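Local coordinates for protein alpha,alpha-trehalose-phosphate synthase (UDP-forming) (Burkholderia xenovorans, PDB 5V0T) that is a family 20 glycosyltransferase of the two-domain GT-B fold, modelled here with 6-O-phosphono-alpha-D-glucopyranose and uridine-5'-diphosphate bound, at residues A[86-95]-A[314-322]. Residues are numbered along the deposited sequence; the frame is centred on the assembly and turned at random.
With G6P (6-O-phosphono-alpha-D-glucopyranose), chain J; FMT (formic acid), chain P.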
loop_
_atom_site.group_PDB
_atom_site.type_symbol
_atom_site.label_atom_id
_atom_site.label_comp_id
_atom_site.label_asym_id
_atom_site.label_seq_id
_atom_site.Cartn_x
_atom_site.Cartn_y
_atom_site.Cartn_z
ATOM N N TYR A 86 -11.510 6.414 12.202
ATOM C CA TYR A 86 -10.566 5.424 11.691
ATOM C C TYR A 86 -11.220 4.063 11.474
ATOM O O TYR A 86 -11.279 3.578 10.338
ATOM C CB TYR A 86 -9.367 5.330 12.642
ATOM C CG TYR A 86 -8.370 4.226 12.335
ATOM C CD1 TYR A 86 -7.352 4.414 11.404
ATOM C CD2 TYR A 86 -8.439 3.006 12.993
ATOM C CE1 TYR A 86 -6.427 3.393 11.128
ATOM C CE2 TYR A 86 -7.527 1.991 12.735
ATOM C CZ TYR A 86 -6.518 2.192 11.805
ATOM O OH TYR A 86 -5.620 1.170 11.563
ATOM N N ARG A 87 -11.718 3.429 12.544
ATOM C CA ARG A 87 -12.421 2.160 12.370
ATOM C C ARG A 87 -13.707 2.340 11.574
ATOM O O ARG A 87 -14.128 1.421 10.863
ATOM C CB ARG A 87 -12.755 1.533 13.727
ATOM C CG ARG A 87 -11.583 0.914 14.459
ATOM C CD ARG A 87 -12.027 0.257 15.769
ATOM N NE ARG A 87 -12.881 -0.902 15.555
ATOM C CZ ARG A 87 -14.159 -0.961 15.903
ATOM N NH1 ARG A 87 -14.725 0.080 16.493
ATOM N NH2 ARG A 87 -14.865 -2.062 15.665
ATOM N N GLY A 88 -14.343 3.509 11.689
ATOM C CA GLY A 88 -15.630 3.753 11.074
ATOM C C GLY A 88 -15.503 4.159 9.624
ATOM O O GLY A 88 -15.381 3.304 8.744
ATOM N N PHE A 89 -15.510 5.465 9.354
ATOM C CA PHE A 89 -15.604 5.896 7.967
ATOM C C PHE A 89 -14.373 5.499 7.161
ATOM O O PHE A 89 -14.508 5.025 6.030
ATOM C CB PHE A 89 -15.835 7.400 7.876
ATOM C CG PHE A 89 -16.277 7.841 6.516
ATOM C CD1 PHE A 89 -17.577 7.566 6.073
ATOM C CD2 PHE A 89 -15.410 8.522 5.679
ATOM C CE1 PHE A 89 -17.997 7.943 4.812
ATOM C CE2 PHE A 89 -15.822 8.934 4.423
ATOM C CZ PHE A 89 -17.120 8.638 3.984
ATOM N N SER A 90 -13.164 5.679 7.712
ATOM C CA SER A 90 -11.966 5.376 6.924
ATOM C C SER A 90 -11.912 3.901 6.533
ATOM O O SER A 90 -11.800 3.564 5.350
ATOM C CB SER A 90 -10.698 5.774 7.684
ATOM O OG SER A 90 -10.610 7.192 7.817
ATOM N N ASN A 91 -12.015 3.000 7.504
ATOM C CA ASN A 91 -11.753 1.599 7.193
ATOM C C ASN A 91 -12.992 0.738 7.020
ATOM O O ASN A 91 -12.871 -0.387 6.525
ATOM C CB ASN A 91 -10.824 1.021 8.255
ATOM C CG ASN A 91 -9.421 1.566 8.097
ATOM O OD1 ASN A 91 -9.046 1.933 6.998
ATOM N ND2 ASN A 91 -8.662 1.648 9.177
ATOM N N ALA A 92 -14.183 1.218 7.400
ATOM C CA ALA A 92 -15.394 0.458 7.120
ATOM C C ALA A 92 -16.154 0.991 5.917
ATOM O O ALA A 92 -16.998 0.276 5.365
ATOM C CB ALA A 92 -16.327 0.434 8.343
ATOM N N THR A 93 -15.856 2.212 5.478
ATOM C CA THR A 93 -16.476 2.761 4.281
ATOM C C THR A 93 -15.464 2.936 3.158
ATOM O O THR A 93 -15.610 2.314 2.098
ATOM C CB THR A 93 -17.161 4.101 4.585
ATOM O OG1 THR A 93 -18.180 3.897 5.570
ATOM C CG2 THR A 93 -17.777 4.684 3.312
ATOM N N LEU A 94 -14.440 3.774 3.365
ATOM C CA LEU A 94 -13.557 4.168 2.268
ATOM C C LEU A 94 -12.693 3.006 1.806
ATOM O O LEU A 94 -12.584 2.748 0.600
ATOM C CB LEU A 94 -12.669 5.348 2.682
ATOM C CG LEU A 94 -13.402 6.682 2.883
ATOM C CD1 LEU A 94 -12.442 7.833 3.271
ATOM C CD2 LEU A 94 -14.232 7.029 1.650
ATOM N N TRP A 95 -12.028 2.322 2.746
ATOM C CA TRP A 95 -11.133 1.234 2.345
ATOM C C TRP A 95 -11.853 0.173 1.526
ATOM O O TRP A 95 -11.376 -0.142 0.421
ATOM C CB TRP A 95 -10.446 0.613 3.567
ATOM C CG TRP A 95 -9.520 -0.524 3.173
ATOM C CD1 TRP A 95 -9.843 -1.840 3.070
ATOM C CD2 TRP A 95 -8.134 -0.419 2.817
ATOM N NE1 TRP A 95 -8.743 -2.573 2.665
ATOM C CE2 TRP A 95 -7.679 -1.723 2.519
ATOM C CE3 TRP A 95 -7.224 0.650 2.751
ATOM C CZ2 TRP A 95 -6.352 -1.991 2.142
ATOM C CZ3 TRP A 95 -5.897 0.381 2.384
ATOM C CH2 TRP A 95 -5.482 -0.927 2.075
ATOM N N THR A 314 -3.674 -7.045 10.919
ATOM C CA THR A 314 -3.963 -5.667 10.571
ATOM C C THR A 314 -5.393 -5.372 11.006
ATOM O O THR A 314 -6.281 -6.203 10.819
ATOM C CB THR A 314 -3.767 -5.444 9.065
ATOM O OG1 THR A 314 -4.039 -4.080 8.736
ATOM C CG2 THR A 314 -4.684 -6.351 8.247
ATOM N N ARG A 315 -5.609 -4.211 11.622
ATOM C CA ARG A 315 -6.969 -3.731 11.908
ATOM C C ARG A 315 -7.820 -4.816 12.587
ATOM O O ARG A 315 -8.981 -5.055 12.242
ATOM C CB ARG A 315 -7.620 -3.216 10.618
ATOM C CG ARG A 315 -6.838 -2.053 9.989
ATOM C CD ARG A 315 -7.220 -1.724 8.527
ATOM N NE ARG A 315 -6.188 -0.903 7.888
ATOM C CZ ARG A 315 -6.152 -0.608 6.590
ATOM N NH1 ARG A 315 -7.112 -1.041 5.769
ATOM N NH2 ARG A 315 -5.151 0.123 6.107
ATOM N N ALA A 316 -7.223 -5.484 13.579
ATOM C CA ALA A 316 -7.792 -6.731 14.081
ATOM C C ALA A 316 -9.051 -6.534 14.910
ATOM O O ALA A 316 -9.743 -7.522 15.179
ATOM C CB ALA A 316 -6.749 -7.502 14.905
ATOM N N ASP A 317 -9.371 -5.304 15.319
ATOM C CA ASP A 317 -10.581 -5.056 16.090
ATOM C C ASP A 317 -11.798 -4.832 15.201
ATOM O O ASP A 317 -12.840 -4.375 15.681
ATOM C CB ASP A 317 -10.373 -3.886 17.058
ATOM C CG ASP A 317 -9.890 -2.612 16.370
ATOM O OD1 ASP A 317 -9.838 -2.572 15.133
ATOM O OD2 ASP A 317 -9.549 -1.641 17.078
ATOM N N MET A 318 -11.693 -5.168 13.918
ATOM C CA MET A 318 -12.776 -5.021 12.962
ATOM C C MET A 318 -13.264 -6.396 12.536
ATOM O O MET A 318 -12.457 -7.261 12.182
ATOM C CB MET A 318 -12.327 -4.210 11.751
ATOM C CG MET A 318 -12.149 -2.745 12.088
ATOM S SD MET A 318 -11.675 -1.860 10.627
ATOM C CE MET A 318 -13.278 -1.672 9.827
ATOM N N HIS A 319 -14.588 -6.587 12.586
ATOM C CA HIS A 319 -15.183 -7.876 12.245
ATOM C C HIS A 319 -14.773 -8.336 10.856
ATOM O O HIS A 319 -14.510 -9.524 10.646
ATOM C CB HIS A 319 -16.709 -7.793 12.333
ATOM C CG HIS A 319 -17.236 -7.756 13.733
ATOM N ND1 HIS A 319 -16.445 -8.005 14.836
ATOM C CD2 HIS A 319 -18.476 -7.497 14.211
ATOM C CE1 HIS A 319 -17.177 -7.903 15.932
ATOM N NE2 HIS A 319 -18.413 -7.596 15.581
ATOM N N ALA A 320 -14.745 -7.422 9.880
ATOM C CA ALA A 320 -14.394 -7.837 8.521
ATOM C C ALA A 320 -12.979 -8.395 8.446
ATOM O O ALA A 320 -12.705 -9.293 7.644
ATOM C CB ALA A 320 -14.538 -6.672 7.537
ATOM N N TYR A 321 -12.058 -7.861 9.241
ATOM C CA TYR A 321 -10.710 -8.401 9.238
ATOM C C TYR A 321 -10.640 -9.712 10.006
ATOM O O TYR A 321 -9.896 -10.617 9.609
ATOM C CB TYR A 321 -9.729 -7.347 9.775
ATOM C CG TYR A 321 -9.458 -6.300 8.722
ATOM C CD1 TYR A 321 -10.342 -5.239 8.529
ATOM C CD2 TYR A 321 -8.363 -6.415 7.862
ATOM C CE1 TYR A 321 -10.122 -4.292 7.551
ATOM C CE2 TYR A 321 -8.139 -5.473 6.871
ATOM C CZ TYR A 321 -9.029 -4.414 6.723
ATOM O OH TYR A 321 -8.814 -3.476 5.741
ATOM N N GLN A 322 -11.424 -9.851 11.078
ATOM C CA GLN A 322 -11.546 -11.153 11.728
ATOM C C GLN A 322 -12.099 -12.194 10.755
ATOM O O GLN A 322 -11.632 -13.339 10.723
ATOM C CB GLN A 322 -12.446 -11.033 12.963
ATOM C CG GLN A 322 -11.894 -10.092 14.049
ATOM C CD GLN A 322 -12.987 -9.443 14.923
ATOM O OE1 GLN A 322 -14.144 -9.873 14.923
ATOM N NE2 GLN A 322 -12.609 -8.391 15.664
HETATM C C1 G6P J . -2.091 0.932 3.546
HETATM C C2 G6P J . -2.679 2.332 3.611
HETATM C C3 G6P J . -1.943 3.172 4.657
HETATM C C4 G6P J . -1.976 2.439 6.001
HETATM C C5 G6P J . -1.396 1.034 5.832
HETATM C C6 G6P J . -1.374 0.298 7.173
HETATM O O1 G6P J . -0.734 1.068 3.143
HETATM O O2 G6P J . -2.608 2.941 2.309
HETATM O O3 G6P J . -2.630 4.429 4.773
HETATM O O4 G6P J . -1.181 3.156 6.969
HETATM O O5 G6P J . -2.145 0.312 4.842
HETATM O O6 G6P J . -2.694 0.276 7.743
HETATM P P G6P J . -2.936 0.897 9.209
HETATM O O1P G6P J . -2.303 -0.063 10.183
HETATM O O2P G6P J . -4.431 1.015 9.311
HETATM O O3P G6P J . -2.228 2.233 9.187
HETATM C C FMT P . -16.409 -4.179 13.267
HETATM O O1 FMT P . -16.124 -4.808 14.289
HETATM O O2 FMT P . -15.719 -3.271 12.791
#
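Arg-315 reaches from the loop ahead of helix 319-339 to the indole of Trp-95 on helix 79-98, where the guanidinium stands edge-on over the indole face in a cation-pi contact. NH1 sits 3.2 Å above the indole plane, over its centre, and CZ lies 4.2 Å from the centroid of the Trp-95 six-membered ring. The ring and guanidinium planes stand 85° apart. With its chain extended from CG to NE, Arg-315 also gives a hydrogen bond from NE to O2P of the bound G6P (3.0 Å) and another from NH2 to O6. Tyr-86 OH donates to the same O2P at 2.6 Å, so both segments grip one phosphate oxygen. Within 314-322, Arg-315 NH1 donates to Tyr-321 OH, which in turn bonds to Asp-279; Asp-279 also takes the Trp-95 NE1 hydrogen.

Asn-91 lays its amide nearly parallel to the guanidinium (planes 12° apart), with OD1, held by Tyr-141, 3.7 Å above one face of the Arg-315 group and offset toward its rim.

Packing fills the middle. Met-318, at the N-cap position of its helix, bends at chi3, bringing CE to 3.4 Å from Arg-87 O and against Ala-92 CB, while SD rests on Asn-91 CB.

Charge pairs the outer end. Arg-87 NE forms a long salt bridge with Asp-317 OD1 (3.5 Å), and Arg-87 NH2 donates to Asp-317 O (3.1 Å), bent at 138°. Arg-87 NH1 also forms a salt bridge with Asp-83, and Asp-317 OD2 is hydrogen-bonded to Tyr-82 OH.

Bonds to G6P and Tyr-321, with the indole face, fix the guanidinium's position and rotation, and the shared phosphate oxygen couples the sugar phosphate to both segments.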